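Local coordinates for protein SPD1 nuclease (Streptococcus pyogenes, PDB 2XGR) that is a prophage-encoded extracellular DNase, an endonuclease of the DNA/RNA non-specific family that probably uses a bound metal ion to cut DNA, at residues A[44-49]-A[207-212]. Numbering follows the deposited sequence.
Sequences HYKNTV and SGELLT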
ATOM      1  N   HIS A  44      11.421  15.662 -12.572  1.00 16.08           N
ATOM      2  CA  HIS A  44      11.221  16.180 -13.941  1.00 18.97           C
ATOM      3  C   HIS A  44      11.054  15.133 -15.030  1.00 20.15           C
ATOM      4  O   HIS A  44      11.153  15.460 -16.202  1.00 21.84           O
ATOM      5  CB  HIS A  44      12.341  17.211 -14.296  1.00 19.06           C
ATOM      6  CG  HIS A  44      12.464  18.291 -13.283  1.00 16.46           C
ATOM      7  ND1 HIS A  44      11.515  19.275 -13.121  1.00 18.79           N
ATOM      8  CD2 HIS A  44      13.386  18.498 -12.318  1.00 13.67           C
ATOM      9  CE1 HIS A  44      11.838  20.029 -12.080  1.00 14.80           C
ATOM     10  NE2 HIS A  44      12.980  19.591 -11.591  1.00 20.03           N
ATOM     11  N   TYR A  45      10.744  13.874 -14.682  1.00 17.78           N
ATOM     12  CA  TYR A  45      10.278  12.911 -15.689  1.00 17.60           C
ATOM     13  C   TYR A  45       8.769  13.032 -15.870  1.00 18.28           C
ATOM     14  O   TYR A  45       8.059  13.118 -14.876  1.00 15.93           O
ATOM     15  CB  TYR A  45      10.520  11.495 -15.193  1.00 18.17           C
ATOM     16  CG  TYR A  45      11.957  11.074 -15.147  1.00 26.16           C
ATOM     17  CD1 TYR A  45      12.741  11.133 -16.319  1.00 37.13           C
ATOM     18  CD2 TYR A  45      12.514  10.539 -13.987  1.00 32.00           C
ATOM     19  CE1 TYR A  45      14.073  10.714 -16.319  1.00 38.68           C
ATOM     20  CE2 TYR A  45      13.865  10.127 -13.963  1.00 39.26           C
ATOM     21  CZ  TYR A  45      14.624  10.200 -15.148  1.00 42.81           C
ATOM     22  OH  TYR A  45      15.943   9.772 -15.167  1.00 39.70           O
ATOM     23  N   LYS A  46       8.268  12.994 -17.113  1.00 17.01           N
ATOM     24  CA  LYS A  46       6.822  12.880 -17.304  1.00 17.40           C
ATOM     25  C   LYS A  46       6.428  11.498 -16.791  1.00 16.82           C
ATOM     26  O   LYS A  46       7.200  10.556 -16.884  1.00 17.04           O
ATOM     27  CB  LYS A  46       6.417  13.008 -18.774  1.00 21.12           C
ATOM     28  CG  LYS A  46       6.532  14.430 -19.323  1.00 24.53           C
ATOM     29  CD  LYS A  46       5.561  15.414 -18.610  1.00 37.53           C
ATOM     30  CE  LYS A  46       6.119  16.885 -18.725  1.00 43.96           C
ATOM     31  NZ  LYS A  46       5.114  17.957 -18.416  1.00 45.00           N
ATOM     32  N   ASN A  47       5.208  11.387 -16.278  1.00 17.09           N
ATOM     33  CA  ASN A  47       4.772  10.096 -15.721  1.00 15.80           C
ATOM     34  C   ASN A  47       4.809   8.986 -16.786  1.00 16.23           C
ATOM     35  O   ASN A  47       4.931   7.808 -16.454  1.00 14.25           O
ATOM     36  CB  ASN A  47       3.344  10.254 -15.161  1.00 15.50           C
ATOM     37  CG  ASN A  47       2.339  10.642 -16.239  1.00 14.79           C
ATOM     38  OD1 ASN A  47       2.127  11.856 -16.535  1.00 20.25           O
ATOM     39  ND2 ASN A  47       1.697   9.647 -16.798  1.00 10.96           N
ATOM     40  N   THR A  48       4.701   9.347 -18.079  1.00 15.73           N
ATOM     41  CA  THR A  48       4.670   8.352 -19.142  1.00 16.73           C
ATOM     42  C   THR A  48       6.008   7.653 -19.339  1.00 17.71           C
ATOM     43  O   THR A  48       6.094   6.647 -20.083  1.00 18.65           O
ATOM     44  CB  THR A  48       4.259   9.011 -20.511  1.00 17.29           C
ATOM     45  OG1 THR A  48       4.997  10.221 -20.639  1.00 19.32           O
ATOM     46  CG2 THR A  48       2.742   9.386 -20.488  1.00 21.84           C
ATOM     47  N   VAL A  49       7.056   8.104 -18.660  1.00 16.35           N
ATOM     48  CA  VAL A  49       8.301   7.358 -18.750  1.00 16.65           C
ATOM     49  C   VAL A  49       8.246   6.023 -18.039  1.00 18.23           C
ATOM     50  O   VAL A  49       8.997   5.121 -18.372  1.00 15.04           O
ATOM     51  CB  VAL A  49       9.571   8.091 -18.233  1.00 19.58           C
ATOM     52  CG1 VAL A  49       9.658   9.482 -18.824  1.00 23.97           C
ATOM     53  CG2 VAL A  49       9.587   8.119 -16.672  1.00 17.84           C
ATOM     54  N   SER A 207       1.432  19.138 -13.608  1.00 26.09           N
ATOM     55  CA  SER A 207       1.927  18.974 -14.994  1.00 26.04           C
ATOM     56  C   SER A 207       2.292  17.561 -15.371  1.00 25.84           C
ATOM     57  O   SER A 207       2.733  17.328 -16.494  1.00 26.01           O
ATOM     58  CB  SER A 207       3.021  19.977 -15.379  1.00 27.80           C
ATOM     59  OG  SER A 207       4.294  19.650 -14.810  1.00 33.16           O
ATOM     60  N   GLY A 208       1.957  16.583 -14.512  1.00 21.16           N
ATOM     61  CA  GLY A 208       2.181  15.172 -14.886  1.00 20.03           C
ATOM     62  C   GLY A 208       3.599  14.707 -14.648  1.00 15.77           C
ATOM     63  O   GLY A 208       3.942  13.633 -15.107  1.00 19.90           O
ATOM     64  N   GLU A 209       4.419  15.460 -13.911  1.00 16.46           N
ATOM     65  CA  GLU A 209       5.795  15.057 -13.644  1.00 14.97           C
ATOM     66  C   GLU A 209       5.878  14.205 -12.373  1.00 15.20           C
ATOM     67  O   GLU A 209       5.142  14.476 -11.418  1.00 13.80           O
ATOM     68  CB  GLU A 209       6.787  16.240 -13.588  1.00 15.81           C
ATOM     69  CG  GLU A 209       7.006  16.784 -15.067  1.00 22.35           C
ATOM     70  CD  GLU A 209       7.919  17.982 -15.225  1.00 32.58           C
ATOM     71  OE1 GLU A 209       8.489  18.513 -14.246  1.00 31.95           O
ATOM     72  OE2 GLU A 209       8.043  18.424 -16.398  1.00 43.60           O
ATOM     73  N   LEU A 210       6.801  13.239 -12.356  1.00 13.07           N
ATOM     74  CA  LEU A 210       6.927  12.332 -11.199  1.00 12.30           C
ATOM     75  C   LEU A 210       7.636  13.010 -10.061  1.00 14.14           C
ATOM     76  O   LEU A 210       8.728  13.632 -10.248  1.00 16.54           O
ATOM     77  CB  LEU A 210       7.653  11.070 -11.610  1.00 10.31           C
ATOM     78  CG  LEU A 210       6.909  10.280 -12.663  1.00 11.58           C
ATOM     79  CD1 LEU A 210       7.651   8.975 -13.001  1.00 14.60           C
ATOM     80  CD2 LEU A 210       5.434  10.001 -12.136  1.00  9.65           C
ATOM     81  N   LEU A 211       7.113  12.793  -8.841  1.00 12.34           N
ATOM     82  CA  LEU A 211       7.742  13.277  -7.657  1.00 11.98           C
ATOM     83  C   LEU A 211       8.175  12.079  -6.791  1.00 11.70           C
ATOM     84  O   LEU A 211       7.323  11.296  -6.397  1.00  9.43           O
ATOM     85  CB  LEU A 211       6.747  14.117  -6.845  1.00 11.30           C
ATOM     86  CG  LEU A 211       5.971  15.169  -7.677  1.00 14.55           C
ATOM     87  CD1 LEU A 211       4.883  15.912  -6.849  1.00 12.46           C
ATOM     88  CD2 LEU A 211       6.928  16.216  -8.318  1.00 13.77           C
ATOM     89  N   THR A 212       9.456  11.942  -6.511  1.00  9.29           N
ATOM     90  CA  THR A 212       9.894  10.802  -5.691  1.00 11.08           C
ATOM     91  C   THR A 212       9.588  11.120  -4.262  1.00 11.43           C
ATOM     92  O   THR A 212      10.028  12.117  -3.753  1.00 12.04           O
ATOM     93  CB  THR A 212      11.398  10.462  -5.845  1.00 11.74           C
ATOM     94  OG1 THR A 212      11.622  10.201  -7.183  1.00 15.80           O
ATOM     95  CG2 THR A 212      11.690   9.158  -5.139  1.00 14.76           C
TER
HETATM   96  O   HOH W   1       9.759  17.442 -18.116  1.00 29.33           O
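L210 packs against N47 on the inner side of this contact, its CD2 lying 3.6 Å from N47 CA while CD1 approaches V49 CG2. L210 CG stands anti to the carbonyl carbon (chi1 -63°), and its side chain also meets L53, V202 and I204, a buried place that suits a compact aliphatic chain. Two backbone bonds join the segments: L210 N donates to Y45 O at 2.8 Å, and N47 N donates to G208 O at the same length. They flank the antiparallel, non-hydrogen-bonded pair K46–E209, where the end of strand 39-46 lies beside the start of strand 209-214. Both strands belong to the large antiparallel sheet of this His-Me finger nuclease. G208, at phi 82°, turns the chain into its strand; a CB here would crowd its own backbone and point at N47.

The opposite character prevails on the solvent side. The bend at chi2 (-64°) turns K46 CD toward E209 CG, and the nearly extended chain beyond carries NZ to a hydrogen bond with S207 O (3.1 Å) and a long salt bridge with E209 OE2 (3.6 Å); a flexible lysine can serve both while staying exposed. The E209 chain, extended beyond CG, gives each carboxylate oxygen its own partners, as a two-oxygen acceptor can: OE1 takes a weak bond from H44 ND1, an edge donor, the planes nearly perpendicular, while OE2 also accepts from a water that donates to H44 O.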